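Local coordinates for protein Ta0487 (Thermoplasma acidophilum, PDB 3KBQ) that is of unknown function but belongs to the CinA family and, in the piece crystallised here, forms a probable molybdopterin-binding domain, at residues B[7-12]-B[57-62]; B[30-35]-B[65-70]; B[80-85]-B[90-95]. All coordinates share one frame; numbering follows the deposited sequence.

Interaction 1 of 3, residues B[7-12]-B[57-62]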
# COMPACT_ATOMS: atom_id res chain seq x y z
N SER B 7 -7.53 -6.56 -5.11
CA SER B 7 -6.65 -5.54 -4.51
C SER B 7 -7.00 -5.32 -3.06
O SER B 7 -8.13 -5.57 -2.63
CB SER B 7 -6.73 -4.21 -5.26
OG SER B 7 -5.98 -4.37 -6.45
N VAL B 8 -6.02 -4.83 -2.31
CA VAL B 8 -6.15 -4.59 -0.89
C VAL B 8 -5.91 -3.10 -0.61
O VAL B 8 -4.99 -2.49 -1.11
CB VAL B 8 -5.17 -5.48 -0.11
CG1 VAL B 8 -5.33 -5.34 1.41
CG2 VAL B 8 -5.36 -6.95 -0.56
N ILE B 9 -6.75 -2.54 0.24
CA ILE B 9 -6.62 -1.16 0.64
C ILE B 9 -6.55 -1.15 2.17
O ILE B 9 -7.29 -1.88 2.85
CB ILE B 9 -7.82 -0.31 0.17
CG1 ILE B 9 -7.90 -0.24 -1.37
CG2 ILE B 9 -7.70 1.15 0.81
CD1 ILE B 9 -9.31 0.27 -1.86
N THR B 10 -5.65 -0.34 2.70
CA THR B 10 -5.53 -0.16 4.12
C THR B 10 -5.67 1.36 4.33
O THR B 10 -4.95 2.16 3.71
CB THR B 10 -4.13 -0.60 4.66
OG1 THR B 10 -3.92 -1.98 4.36
CG2 THR B 10 -4.04 -0.42 6.21
N VAL B 11 -6.58 1.75 5.21
CA VAL B 11 -6.76 3.19 5.53
C VAL B 11 -6.30 3.48 6.98
O VAL B 11 -6.75 2.82 7.91
CB VAL B 11 -8.27 3.56 5.39
CG1 VAL B 11 -8.49 5.05 5.68
CG2 VAL B 11 -8.82 3.14 3.97
N GLY B 12 -5.41 4.44 7.18
CA GLY B 12 -4.95 4.74 8.53
C GLY B 12 -3.59 5.43 8.52
O GLY B 12 -2.57 4.86 8.10
N ARG B 57 -11.06 3.70 -6.46
CA ARG B 57 -11.17 3.80 -7.91
C ARG B 57 -10.06 3.07 -8.69
O ARG B 57 -10.32 2.29 -9.61
CB ARG B 57 -11.21 5.27 -8.36
CG ARG B 57 -12.47 6.04 -7.88
CD ARG B 57 -13.73 5.22 -8.15
NE ARG B 57 -13.91 4.92 -9.57
CZ ARG B 57 -14.77 5.56 -10.34
NH1 ARG B 57 -15.49 6.54 -9.81
NH2 ARG B 57 -14.92 5.22 -11.64
N VAL B 58 -8.82 3.34 -8.32
CA VAL B 58 -7.73 2.56 -8.88
C VAL B 58 -7.86 1.04 -8.62
O VAL B 58 -7.70 0.26 -9.57
CB VAL B 58 -6.37 3.09 -8.46
CG1 VAL B 58 -5.29 2.36 -9.19
CG2 VAL B 58 -6.30 4.58 -8.90
N ALA B 59 -8.15 0.65 -7.38
CA ALA B 59 -8.31 -0.75 -7.08
C ALA B 59 -9.34 -1.38 -8.01
O ALA B 59 -9.12 -2.49 -8.56
CB ALA B 59 -8.66 -0.98 -5.55
N LEU B 60 -10.43 -0.66 -8.25
CA LEU B 60 -11.54 -1.20 -9.05
C LEU B 60 -11.16 -1.26 -10.53
O LEU B 60 -11.61 -2.17 -11.27
CB LEU B 60 -12.80 -0.35 -8.85
CG LEU B 60 -13.61 -0.58 -7.57
CD1 LEU B 60 -14.67 0.60 -7.36
CD2 LEU B 60 -14.36 -1.95 -7.60
N GLU B 61 -10.29 -0.35 -10.96
CA GLU B 61 -9.81 -0.36 -12.34
C GLU B 61 -8.99 -1.65 -12.61
O GLU B 61 -9.00 -2.16 -13.69
CB GLU B 61 -8.93 0.87 -12.52
CG GLU B 61 -8.20 0.96 -13.81
CD GLU B 61 -7.36 2.27 -13.88
OE1 GLU B 61 -7.54 3.20 -13.03
OE2 GLU B 61 -6.52 2.36 -14.80
N VAL B 62 -8.26 -2.17 -11.63
CA VAL B 62 -7.35 -3.30 -11.91
C VAL B 62 -7.79 -4.66 -11.32
O VAL B 62 -7.14 -5.70 -11.54
CB VAL B 62 -5.92 -2.94 -11.39
CG1 VAL B 62 -5.43 -1.66 -12.04
CG2 VAL B 62 -5.87 -2.82 -9.78

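Interaction 2 of 3, residues B[30-35]-B[65-70]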
# COMPACT_ATOMS: atom_id res chain seq x y z
N ASN B 30 -3.01 -13.04 2.30
CA ASN B 30 -2.91 -14.48 2.45
C ASN B 30 -4.28 -15.15 2.26
O ASN B 30 -4.37 -16.18 1.58
CB ASN B 30 -2.30 -14.85 3.81
CG ASN B 30 -2.15 -16.37 3.98
OD1 ASN B 30 -1.40 -17.02 3.25
ND2 ASN B 30 -2.88 -16.92 4.91
N PHE B 31 -5.34 -14.56 2.83
CA PHE B 31 -6.71 -15.08 2.72
C PHE B 31 -7.11 -15.14 1.25
O PHE B 31 -7.61 -16.17 0.81
CB PHE B 31 -7.68 -14.22 3.53
CG PHE B 31 -9.14 -14.67 3.45
CD1 PHE B 31 -9.66 -15.56 4.39
CD2 PHE B 31 -10.00 -14.16 2.48
CE1 PHE B 31 -11.02 -15.98 4.33
CE2 PHE B 31 -11.37 -14.58 2.42
CZ PHE B 31 -11.85 -15.49 3.35
N LEU B 32 -6.85 -14.06 0.51
CA LEU B 32 -7.25 -14.00 -0.91
C LEU B 32 -6.43 -14.98 -1.77
O LEU B 32 -7.00 -15.69 -2.61
CB LEU B 32 -7.10 -12.58 -1.47
CG LEU B 32 -7.99 -11.55 -0.76
CD1 LEU B 32 -7.62 -10.16 -1.18
CD2 LEU B 32 -9.44 -11.91 -1.10
N THR B 33 -5.12 -14.99 -1.55
CA THR B 33 -4.21 -15.97 -2.18
C THR B 33 -4.67 -17.40 -1.94
O THR B 33 -4.70 -18.24 -2.88
CB THR B 33 -2.74 -15.81 -1.69
OG1 THR B 33 -2.30 -14.50 -1.98
CG2 THR B 33 -1.75 -16.81 -2.42
N TYR B 34 -5.01 -17.68 -0.69
CA TYR B 34 -5.48 -18.99 -0.29
C TYR B 34 -6.72 -19.37 -1.10
O TYR B 34 -6.88 -20.54 -1.44
CB TYR B 34 -5.84 -19.02 1.20
CG TYR B 34 -6.21 -20.40 1.74
CD1 TYR B 34 -5.22 -21.33 2.12
CD2 TYR B 34 -7.55 -20.77 1.89
CE1 TYR B 34 -5.57 -22.61 2.63
CE2 TYR B 34 -7.91 -22.07 2.36
CZ TYR B 34 -6.93 -22.96 2.75
OH TYR B 34 -7.31 -24.18 3.26
N HIS B 35 -7.58 -18.39 -1.43
CA HIS B 35 -8.79 -18.74 -2.21
C HIS B 35 -8.62 -18.60 -3.71
O HIS B 35 -9.58 -18.57 -4.44
CB HIS B 35 -10.00 -17.95 -1.72
CG HIS B 35 -10.45 -18.38 -0.37
ND1 HIS B 35 -10.04 -17.74 0.78
CD2 HIS B 35 -11.28 -19.38 0.02
CE1 HIS B 35 -10.61 -18.33 1.82
NE2 HIS B 35 -11.34 -19.33 1.39
N LEU B 65 -12.26 -7.80 -7.29
CA LEU B 65 -12.60 -7.91 -5.87
C LEU B 65 -11.63 -7.00 -5.13
O LEU B 65 -10.40 -7.09 -5.33
CB LEU B 65 -12.43 -9.33 -5.36
CG LEU B 65 -12.45 -9.50 -3.82
CD1 LEU B 65 -13.80 -9.12 -3.23
CD2 LEU B 65 -12.14 -10.93 -3.45
N VAL B 66 -12.18 -6.13 -4.29
CA VAL B 66 -11.39 -5.14 -3.57
C VAL B 66 -11.72 -5.29 -2.10
O VAL B 66 -12.91 -5.31 -1.72
CB VAL B 66 -11.74 -3.69 -4.07
CG1 VAL B 66 -11.04 -2.62 -3.23
CG2 VAL B 66 -11.33 -3.55 -5.56
N VAL B 67 -10.69 -5.47 -1.25
CA VAL B 67 -10.98 -5.57 0.19
C VAL B 67 -10.24 -4.46 0.90
O VAL B 67 -9.02 -4.31 0.68
CB VAL B 67 -10.53 -6.96 0.80
CG1 VAL B 67 -10.93 -7.05 2.29
CG2 VAL B 67 -11.11 -8.16 -0.01
N SER B 68 -10.95 -3.65 1.70
CA SER B 68 -10.31 -2.58 2.49
C SER B 68 -10.42 -2.88 3.98
O SER B 68 -11.36 -3.57 4.42
CB SER B 68 -10.90 -1.18 2.24
OG SER B 68 -12.24 -1.10 2.74
N SER B 69 -9.47 -2.41 4.77
CA SER B 69 -9.69 -2.39 6.21
C SER B 69 -9.26 -1.07 6.79
O SER B 69 -8.32 -0.43 6.29
CB SER B 69 -8.97 -3.53 6.92
OG SER B 69 -7.57 -3.25 6.94
N GLY B 70 -9.89 -0.69 7.90
CA GLY B 70 -9.56 0.55 8.54
C GLY B 70 -10.56 1.66 8.26
O GLY B 70 -11.19 1.68 7.23

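Interaction 3 of 3, residues B[80-85]-B[90-95]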
# COMPACT_ATOMS: atom_id res chain seq x y z
N THR B 80 -14.02 5.95 5.91
CA THR B 80 -13.83 5.06 4.77
C THR B 80 -15.13 4.87 3.96
O THR B 80 -15.11 5.00 2.74
CB THR B 80 -13.23 3.71 5.20
OG1 THR B 80 -11.92 3.95 5.75
CG2 THR B 80 -13.13 2.73 3.98
N VAL B 81 -16.24 4.62 4.65
CA VAL B 81 -17.55 4.48 3.98
C VAL B 81 -17.93 5.72 3.18
O VAL B 81 -18.33 5.62 2.01
CB VAL B 81 -18.70 4.13 5.01
CG1 VAL B 81 -20.08 4.03 4.26
CG2 VAL B 81 -18.38 2.84 5.65
N GLU B 82 -17.75 6.88 3.78
CA GLU B 82 -18.07 8.11 3.08
C GLU B 82 -17.14 8.30 1.87
O GLU B 82 -17.58 8.75 0.81
CB GLU B 82 -17.96 9.30 4.04
CG GLU B 82 -18.47 10.63 3.43
CD GLU B 82 -18.43 11.81 4.41
OE1 GLU B 82 -18.07 11.65 5.61
OE2 GLU B 82 -18.73 12.92 3.96
N GLY B 83 -15.85 8.04 2.05
CA GLY B 83 -14.92 8.12 0.91
C GLY B 83 -15.32 7.18 -0.22
O GLY B 83 -15.25 7.55 -1.38
N PHE B 84 -15.71 5.96 0.14
CA PHE B 84 -16.20 4.99 -0.83
C PHE B 84 -17.47 5.47 -1.55
O PHE B 84 -17.53 5.41 -2.76
CB PHE B 84 -16.48 3.63 -0.21
CG PHE B 84 -17.06 2.65 -1.19
CD1 PHE B 84 -16.25 2.10 -2.19
CD2 PHE B 84 -18.41 2.31 -1.15
CE1 PHE B 84 -16.79 1.20 -3.15
CE2 PHE B 84 -18.96 1.40 -2.11
CZ PHE B 84 -18.13 0.85 -3.09
N ALA B 85 -18.47 5.93 -0.80
CA ALA B 85 -19.71 6.52 -1.39
C ALA B 85 -19.43 7.62 -2.41
O ALA B 85 -20.02 7.65 -3.51
CB ALA B 85 -20.61 7.09 -0.31
N GLN B 90 -22.42 8.04 -4.95
CA GLN B 90 -23.67 7.88 -4.21
C GLN B 90 -23.74 8.68 -2.92
O GLN B 90 -22.72 9.10 -2.37
CB GLN B 90 -23.91 6.43 -3.89
CG GLN B 90 -23.83 5.54 -5.09
CD GLN B 90 -24.35 4.16 -4.81
OE1 GLN B 90 -24.51 3.75 -3.65
NE2 GLN B 90 -24.63 3.44 -5.87
N ASP B 91 -24.96 8.91 -2.47
CA ASP B 91 -25.17 9.56 -1.19
C ASP B 91 -25.30 8.49 -0.08
O ASP B 91 -25.81 7.39 -0.30
CB ASP B 91 -26.43 10.44 -1.21
CG ASP B 91 -26.37 11.51 -2.28
OD1 ASP B 91 -25.26 12.02 -2.57
OD2 ASP B 91 -27.43 11.85 -2.84
N LEU B 92 -24.86 8.85 1.11
CA LEU B 92 -25.14 8.05 2.29
C LEU B 92 -26.58 8.26 2.79
O LEU B 92 -27.06 9.40 2.83
CB LEU B 92 -24.18 8.45 3.40
CG LEU B 92 -22.69 8.22 3.12
CD1 LEU B 92 -21.84 8.81 4.26
CD2 LEU B 92 -22.40 6.74 2.89
N ARG B 93 -27.23 7.17 3.17
CA ARG B 93 -28.49 7.21 3.88
C ARG B 93 -28.41 6.22 5.03
O ARG B 93 -27.74 5.19 4.93
CB ARG B 93 -29.67 6.86 2.95
CG ARG B 93 -29.85 5.36 2.74
CD ARG B 93 -30.92 5.03 1.68
NE ARG B 93 -32.19 5.70 1.94
CZ ARG B 93 -33.23 5.17 2.60
NH1 ARG B 93 -33.17 3.93 3.08
NH2 ARG B 93 -34.34 5.89 2.77
N ILE B 94 -29.11 6.56 6.12
CA ILE B 94 -29.28 5.66 7.25
C ILE B 94 -29.87 4.35 6.74
O ILE B 94 -30.86 4.35 6.01
CB ILE B 94 -30.18 6.28 8.37
CG1 ILE B 94 -29.48 7.48 9.05
CG2 ILE B 94 -30.56 5.22 9.43
CD1 ILE B 94 -30.43 8.34 9.96
N ASP B 95 -29.20 3.25 7.08
CA ASP B 95 -29.74 1.90 6.97
C ASP B 95 -30.34 1.54 8.32
O ASP B 95 -29.64 1.47 9.34
CB ASP B 95 -28.62 0.92 6.58
CG ASP B 95 -29.07 -0.55 6.61
OD1 ASP B 95 -29.03 -1.17 5.55
OD2 ASP B 95 -29.43 -1.10 7.68

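Interaction 1 of 3, residues B[7-12]-B[57-62]
Ala59, in the last turn of helix 49-62, sets its methyl group down between Ser7 and Ile9 of strand 5-11, and nearly all of the contact is apolar. Ala59 CB lies 3.8 Å from Ser7 CB and 3.9 Å from Ile9 CD1, so one methyl bridges two residues whose side chains leave the same face of the strand. Ile9 reaches it with the far end of its chain: CG1 is anti to the carbonyl carbon (chi1 -64°) and the chain runs on extended to CD1 (chi2 164°). The helix runs almost exactly against the strand, at 171° between their directions, and the two axes come within 8.7 Å. So close a spacing fits the small residues at the point of nearest backbone approach, where the CA atoms of Ser7 and Ala59 are 5.7 Å apart.

The second kind of contact joins a polar atom to a methyl. Ser7 OG lies 3.7 Å from Val62 CG2, a van der Waals approach without a hydrogen bond. The hydroxyl finds its polar partners just beyond, in weak hydrogen bonds with Arg41 O and Ser63 OG.

No hydrogen bond passes directly from helix to strand. Backbone bonds instead hold the strand inside the sheet, Ser7 and Ile9 pairing with strand 65-69 and Val8 with strand 38-45. The contact thus seats the end of a helix on one face of the central sheet of the alpha/beta domain. With small side chains at its centre and only weak bonds on its single polar atom, the chemistry implies that close fit, rather than directed bonding, sets how near the helix lies to the sheet.

Interaction 2 of 3, residues B[30-35]-B[65-70]
Leu32 of helix 23-34 reaches Leu65 and Val67 of strand 65-69, joining a helix to the central mixed sheet of an alpha/beta domain. Leu32 has the largest share of the buried surface, 54 Å², against 23 Å² for Val67 and 22 Å² for Leu65. Each of its two methyls has its own partner on the strand.

Leu32 CD2 meets Leu65 CD2 at 3.7 Å, methyl against methyl, with the two side chains at a slant to each other. Leu65 gets there with CG anti to its own backbone N (chi1 167°), and chi2 of 65° folds CD1 back and leaves CD2 anti to CA, the extended branch that reaches the helix. The other branch, Leu32 CD1, comes to 4.2 Å from Val67 CG2, and here the side chains run past one another in opposite senses. Leu65 and Val67 stand two residues apart on the strand, both with their CB atoms directed at the helix, so the two methyls of Leu32 meet two successive residues on the same face of the strand.

The backbones stay well separated: even the nearest CA pair, Leu32 and Val67, is 9.3 Å apart, and side chains alone make the contact. Leu32 also packs on Ala6 and Val8 of the neighbouring strand 5-11, while Ile168 of helix 165-168 lies against Leu65 and Phe31. The helix therefore rests across two adjacent strands.

At its C-terminal end the helix is finished by His35, the first residue to leave helical angles. Phe31 O accepts from both the backbone N and the ring of His35, the donors approaching from opposite faces of the carbonyl plane. The ring is held against the Phe31 ring, its CE1 lying over one face near the rim, and His35 ND1 gives its proton to Phe31 O at 2.9 Å with an N-H...O angle of 152°.

Interaction 3 of 3, residues B[80-85]-B[90-95]
Leu92 lays its forked end against helix 80-87, in a helix-turn-strand connection where the chain leaves the helix, turns, and passes back along it toward the short strand 93-94 of the alpha/beta domain. The two branches of Leu92 divide the helix surface between them. CD2 points to the gap between Val81 and Ala85, one turn apart, lying 3.8 Å from Val81 CG1 and 3.7 Å from Ala85 CB. CD1 turns instead to Glu82, whose CB and CG are both 3.9 Å from it; these are the nearest atoms, so the aliphatic part of Glu82 is what Leu92 meets, and the two side chains cross at about a right angle. This fork is set by CG standing anti to the carbonyl carbon (chi1 -62°) with an extended chi2. Pro122 also packs on Leu92.

Substitution by an alanine here would take away both methyls and would probably leave Val81 CG1 and Ala85 CB without their apolar partner across the turn.

Gln90 takes a different course. Its CB-to-amide chain is extended, and its amide is engaged elsewhere, NE2 bonding to Ser124 OG, so its tie to the helix is made by the backbone: Gln90 N donates to Ala85 O at 2.8 Å, with an N-H...O angle of 158° and the donor tilted 29° from the carbonyl plane.

Overall arrangement
From the N terminus, strand 5-11 is the first element, and interaction 1 closes a loop of 44 residues by bringing the end of helix 49-62 back over it. Helix 23-34 lies inside that loop, yet its partner, strand 65-69, lies beyond it, so interactions 1 and 2 cross. They meet in the sheet, where strands 5-11 and 65-69 are neighbours, and they attach helices 49-62 and 23-34 to it; interaction 2 closes a loop with 29 residues between its segments. Interaction 3 follows in series as a short local loop with four residues between its segments, its centre about 21 Å from that of interaction 2. Thr80 links it back, its OG1 probably hydrogen-bonded to Gly70 O.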